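Local coordinates for polysaccharide deacetylase (Streptococcus pyogenes, PDB 6DQ3), which removes N-acetyl groups from the cell wall linkage unit of streptococcal rhamnopolysaccharides, as a zinc-binding metalloenzyme of the carbohydrate esterase 4 family, at residues L12-I17 and I213-N218; L74-S79 and A96-N101. One frame throughout, in Å; residues are numbered along the deposited sequence.

How the interactions relate
From the N terminus the chain first lays down strand 8-14, whose end and following loop supply Leu12-Ile17. Much later, strand 210-214 comes back beside it, and interaction 1 closes a loop of 195 residues. Interaction 2 lies within that loop and closes a far shorter one: strand 71-77, helix 81-93 and strand 98-102 form a beta-alpha-beta unit. The two contacts do not cross. They meet because strands 8-14 and 71-77 are neighbours in the same sheet. Leu12 O accepts a probable hydrogen bond from Thr75 OG1, and Tyr14 packs on Phe76. Together they join strands 210-214, 8-14, 71-77 and 98-102, which lie side by side in that order.

Interaction 1 of 2, residues L12-I17 and I213-N218; sequences LMYHAI and IRILPN. With ACT (acetate ion), chain C.
Ile215 CG1 sits almost exactly over the centre of the Tyr14 ring, a CH-pi contact of 3.6 Å from CG1 to the ring centroid and only 7° off the ring normal. The Ile215 CG2 branch reaches the rim of the same ring at Tyr14 CE2. Ile215 CD1, at the tip of the CG1 branch, lies 4.0 Å from Leu12 CB. Chi1 of Ile215 (-59°) sets CG1 anti to the carbonyl carbon, and from there it covers the ring. Tyr14 OH is held outside the pair, by a hydrogen bond to Gln40.

On the face of the sheet that carries Met13 and Arg214, Met13 CE rests over the centre of the guanidinium, 3.7 Å from Arg214 CZ. The methionine starts extended, with CG anti to the backbone N (chi1 175°), and its bend at chi3 turns CE onto the flat group. The two side chains run side by side. Leu12 and Ile213 do the same on the opposite face, where Leu12 CD2 lies 3.8 Å from Ile213 CB.

The backbones pair as parallel strands. Met13 N donates to Ile213 O at 2.8 Å, and Ile215 N donates to Met13 O at 3.1 Å. Just past the strand, His15 NE2 donates to acetate O at 2.7 Å. This acetate, probably from the crystallisation liquor, occupies the zinc site, where Ser174 N also holds it.

The first strand in chain order is thus paired with the last, 210-214, consistent with closure of the distorted (beta/alpha) barrel of the carbohydrate esterase 4 (NodB) domain. Strand 71-77 flanks strand 8-14 on its other side. Helix 34-46 packs on Leu12, Tyr14 and Ile215, while helix 221-228 covers Leu12, Ile213 and Ile215.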
# COMPACT_ATOMS: atom_id res chain seq x y z
N LEU A 12 4.47 5.79 1.14
CA LEU A 12 5.44 4.89 1.75
C LEU A 12 5.07 3.45 1.46
O LEU A 12 3.91 3.05 1.55
CB LEU A 12 5.51 5.13 3.26
CG LEU A 12 5.81 6.57 3.69
CD1 LEU A 12 6.00 6.63 5.20
CD2 LEU A 12 7.02 7.13 2.96
N MET A 13 6.08 2.66 1.11
CA MET A 13 5.90 1.24 0.81
C MET A 13 6.57 0.42 1.90
O MET A 13 7.80 0.32 1.94
CB MET A 13 6.47 0.88 -0.56
CG MET A 13 6.41 -0.61 -0.86
SD MET A 13 6.98 -1.07 -2.50
CE MET A 13 8.63 -0.38 -2.50
N TYR A 14 5.75 -0.17 2.76
CA TYR A 14 6.16 -1.13 3.78
C TYR A 14 5.87 -2.55 3.30
O TYR A 14 5.01 -2.77 2.44
CB TYR A 14 5.41 -0.90 5.09
CG TYR A 14 5.78 0.34 5.87
CD1 TYR A 14 5.12 1.54 5.66
CD2 TYR A 14 6.78 0.31 6.83
CE1 TYR A 14 5.45 2.67 6.36
CE2 TYR A 14 7.12 1.43 7.55
CZ TYR A 14 6.45 2.61 7.31
OH TYR A 14 6.79 3.74 8.02
N HIS A 15 6.57 -3.52 3.88
CA HIS A 15 6.24 -4.92 3.68
C HIS A 15 6.18 -5.57 5.06
O HIS A 15 5.17 -5.43 5.77
CB HIS A 15 7.25 -5.60 2.75
CG HIS A 15 6.95 -5.37 1.30
ND1 HIS A 15 7.24 -4.18 0.66
CD2 HIS A 15 6.36 -6.16 0.37
CE1 HIS A 15 6.85 -4.26 -0.61
NE2 HIS A 15 6.32 -5.46 -0.81
N ALA A 16 7.25 -6.22 5.47
CA ALA A 16 7.26 -6.94 6.75
C ALA A 16 7.58 -6.01 7.91
O ALA A 16 8.51 -5.21 7.85
CB ALA A 16 8.28 -8.07 6.71
N ILE A 17 6.81 -6.14 8.99
CA ILE A 17 7.10 -5.47 10.25
C ILE A 17 6.90 -6.49 11.36
O ILE A 17 5.76 -6.81 11.71
CB ILE A 17 6.23 -4.23 10.49
CG1 ILE A 17 6.38 -3.26 9.31
CG2 ILE A 17 6.63 -3.55 11.79
CD1 ILE A 17 5.59 -1.97 9.44
N ILE A 213 7.94 5.30 -1.96
CA ILE A 213 9.17 5.43 -1.19
C ILE A 213 9.35 4.12 -0.43
O ILE A 213 8.53 3.79 0.44
CB ILE A 213 9.11 6.63 -0.23
CG1 ILE A 213 9.05 7.93 -1.02
CG2 ILE A 213 10.31 6.60 0.72
CD1 ILE A 213 8.57 9.12 -0.19
N ARG A 214 10.40 3.37 -0.75
CA ARG A 214 10.66 2.11 -0.08
C ARG A 214 11.19 2.38 1.32
O ARG A 214 12.12 3.16 1.51
CB ARG A 214 11.65 1.26 -0.87
CG ARG A 214 11.90 -0.12 -0.24
CD ARG A 214 12.97 -0.92 -0.98
NE ARG A 214 12.58 -1.28 -2.34
CZ ARG A 214 11.76 -2.28 -2.65
NH1 ARG A 214 11.22 -3.03 -1.70
NH2 ARG A 214 11.47 -2.53 -3.92
N ILE A 215 10.58 1.73 2.32
CA ILE A 215 11.03 1.86 3.70
C ILE A 215 12.18 0.88 3.93
O ILE A 215 12.00 -0.34 3.82
CB ILE A 215 9.88 1.60 4.68
CG1 ILE A 215 8.74 2.58 4.44
CG2 ILE A 215 10.39 1.69 6.12
CD1 ILE A 215 9.11 4.04 4.60
N LEU A 216 13.35 1.41 4.21
CA LEU A 216 14.50 0.59 4.51
C LEU A 216 14.56 0.29 6.00
O LEU A 216 14.09 1.09 6.81
CB LEU A 216 15.78 1.29 4.07
CG LEU A 216 15.85 1.67 2.59
CD1 LEU A 216 17.02 2.59 2.32
CD2 LEU A 216 15.94 0.41 1.74
N PRO A 217 15.11 -0.85 6.41
CA PRO A 217 15.18 -1.14 7.86
C PRO A 217 16.15 -0.23 8.60
O PRO A 217 15.99 -0.04 9.81
CB PRO A 217 15.63 -2.61 7.92
CG PRO A 217 15.37 -3.16 6.56
CD PRO A 217 15.53 -2.01 5.60
N ASN A 218 17.15 0.32 7.92
CA ASN A 218 18.12 1.22 8.53
C ASN A 218 17.61 2.66 8.59
O ASN A 218 18.38 3.55 8.97
CB ASN A 218 19.44 1.17 7.76
CG ASN A 218 19.29 1.51 6.28
OD1 ASN A 218 18.44 2.31 5.89
ND2 ASN A 218 20.12 0.89 5.45
C ACT C . 5.11 -6.20 -4.25
O ACT C . 4.97 -6.35 -3.02
OXT ACT C . 4.87 -7.06 -5.12
CH3 ACT C . 5.57 -4.91 -4.69

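Interaction 2 of 2, residues L74-S79 and A96-N101; sequences LTFDDS and AKATNN. With ZN (zinc ion), chain D.
Asn101 grips both aspartates at the end of the neighbouring strand. Its ND2 donates to Asp77 OD1 at 2.8 Å, and its backbone O accepts from Asp78 N at 3.0 Å. The side-chain bond is nearly straight, at 169°, and OD1 lies in the amide plane of Asn101. The two side chains run alongside each other, their carboxylate and amide planes 40° apart. With chi1 of -58° in both residues, each has its CG anti to its carbonyl carbon, which keeps the two groups level.

Asp78 OD1 binds the zinc ion at 2.1 Å, and Asp78 OD2 accepts a hydrogen bond from a zinc-bound water at 2.6 Å. His133, His137 and both oxygens of acetate complete the metal site. Asp77 OD2 forms a salt bridge with Arg212.

Behind this end, strands 71-77 and 98-102 run parallel. Asn101 N donates to Phe76 O, Phe76 N to Thr99 O, and Thr99 N to Leu74 O at 2.8 Å. The edge of the Phe76 ring faces Thr99 O. Toward the start of the two strands, Leu74 CB packs on Ala98 CB at 3.8 Å, and a water bridges Leu74 N and Lys97 O. Leu91 of helix 81-93 covers Leu74, Ala96 and Ala98, as the connecting helix of this beta-alpha-beta unit.

Thr75-Asp78 spell the TFDD motif of carbohydrate esterase 4 enzymes, and Asp78 with the two histidines matches their metal triad. Asp77 holds the position of the catalytic base of relatives and probably acts likewise. Its nearest atom is about 3 Å from the acetate, the product of deacetylation. Its bonds to Asn101 and Arg212 would hold the carboxylate in position beside the zinc centre.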
# COMPACT_ATOMS: atom_id res chain seq x y z
N LEU A 74 0.25 5.69 3.60
CA LEU A 74 0.95 4.52 4.10
C LEU A 74 0.39 3.28 3.41
O LEU A 74 -0.80 2.98 3.54
CB LEU A 74 0.78 4.39 5.62
CG LEU A 74 1.13 5.55 6.53
CD1 LEU A 74 0.88 5.14 7.99
CD2 LEU A 74 2.56 5.98 6.32
N THR A 75 1.25 2.56 2.69
CA THR A 75 0.84 1.36 1.97
C THR A 75 1.67 0.16 2.39
O THR A 75 2.88 0.27 2.62
CB THR A 75 0.93 1.54 0.44
OG1 THR A 75 2.30 1.59 0.01
CG2 THR A 75 0.21 2.81 -0.00
N PHE A 76 1.01 -1.00 2.45
CA PHE A 76 1.62 -2.28 2.80
C PHE A 76 1.21 -3.29 1.75
O PHE A 76 0.01 -3.46 1.49
CB PHE A 76 1.15 -2.77 4.18
CG PHE A 76 1.66 -1.97 5.34
CD1 PHE A 76 1.23 -0.68 5.56
CD2 PHE A 76 2.56 -2.53 6.24
CE1 PHE A 76 1.69 0.05 6.64
CE2 PHE A 76 3.03 -1.80 7.31
CZ PHE A 76 2.60 -0.51 7.51
N ASP A 77 2.17 -4.00 1.17
CA ASP A 77 1.85 -5.02 0.18
C ASP A 77 1.82 -6.42 0.79
O ASP A 77 2.41 -6.68 1.85
CB ASP A 77 2.87 -5.00 -0.97
CG ASP A 77 2.95 -3.66 -1.67
OD1 ASP A 77 1.98 -2.88 -1.60
OD2 ASP A 77 3.99 -3.38 -2.30
N ASP A 78 1.08 -7.30 0.11
CA ASP A 78 1.13 -8.76 0.26
C ASP A 78 0.25 -9.30 1.39
O ASP A 78 0.27 -10.51 1.66
CB ASP A 78 2.58 -9.21 0.47
CG ASP A 78 3.44 -9.02 -0.77
OD1 ASP A 78 2.88 -8.73 -1.83
OD2 ASP A 78 4.69 -9.12 -0.67
N SER A 79 -0.53 -8.44 2.01
CA SER A 79 -1.54 -8.81 2.99
C SER A 79 -1.04 -9.90 3.94
O SER A 79 -1.66 -10.95 4.11
CB SER A 79 -2.84 -9.24 2.30
OG SER A 79 -2.57 -10.11 1.21
N ALA A 96 -3.57 6.58 12.97
CA ALA A 96 -3.11 6.66 11.59
C ALA A 96 -3.92 5.72 10.71
O ALA A 96 -4.37 4.66 11.15
CB ALA A 96 -1.62 6.33 11.49
N LYS A 97 -4.12 6.13 9.46
CA LYS A 97 -4.77 5.30 8.46
C LYS A 97 -3.70 4.68 7.56
O LYS A 97 -2.63 5.25 7.36
CB LYS A 97 -5.75 6.13 7.62
CG LYS A 97 -6.70 7.00 8.46
CD LYS A 97 -7.95 7.44 7.67
CE LYS A 97 -7.59 8.30 6.46
NZ LYS A 97 -7.60 9.77 6.72
N ALA A 98 -3.99 3.48 7.05
CA ALA A 98 -3.07 2.82 6.14
C ALA A 98 -3.82 1.88 5.22
O ALA A 98 -4.96 1.47 5.49
CB ALA A 98 -1.98 2.05 6.91
N THR A 99 -3.17 1.53 4.11
CA THR A 99 -3.74 0.67 3.08
C THR A 99 -2.91 -0.59 2.95
O THR A 99 -1.68 -0.53 2.92
CB THR A 99 -3.78 1.37 1.71
OG1 THR A 99 -4.66 2.50 1.77
CG2 THR A 99 -4.26 0.41 0.62
N ASN A 100 -3.57 -1.74 2.86
CA ASN A 100 -2.89 -2.98 2.54
C ASN A 100 -3.38 -3.50 1.19
O ASN A 100 -4.58 -3.62 0.96
CB ASN A 100 -3.10 -4.05 3.60
CG ASN A 100 -2.15 -5.21 3.44
OD1 ASN A 100 -2.22 -5.96 2.46
ND2 ASN A 100 -1.22 -5.35 4.38
N ASN A 101 -2.43 -3.83 0.32
CA ASN A 101 -2.73 -4.35 -1.01
C ASN A 101 -2.76 -5.87 -0.96
O ASN A 101 -1.73 -6.51 -0.70
CB ASN A 101 -1.70 -3.80 -1.98
CG ASN A 101 -1.70 -2.28 -1.99
OD1 ASN A 101 -2.75 -1.67 -2.13
ND2 ASN A 101 -0.53 -1.67 -1.81
ZN ZN D . 3.65 -8.26 -3.69
O HOH W 1 -2.16 6.42 4.97
O HOH W 2 5.73 -9.25 -3.08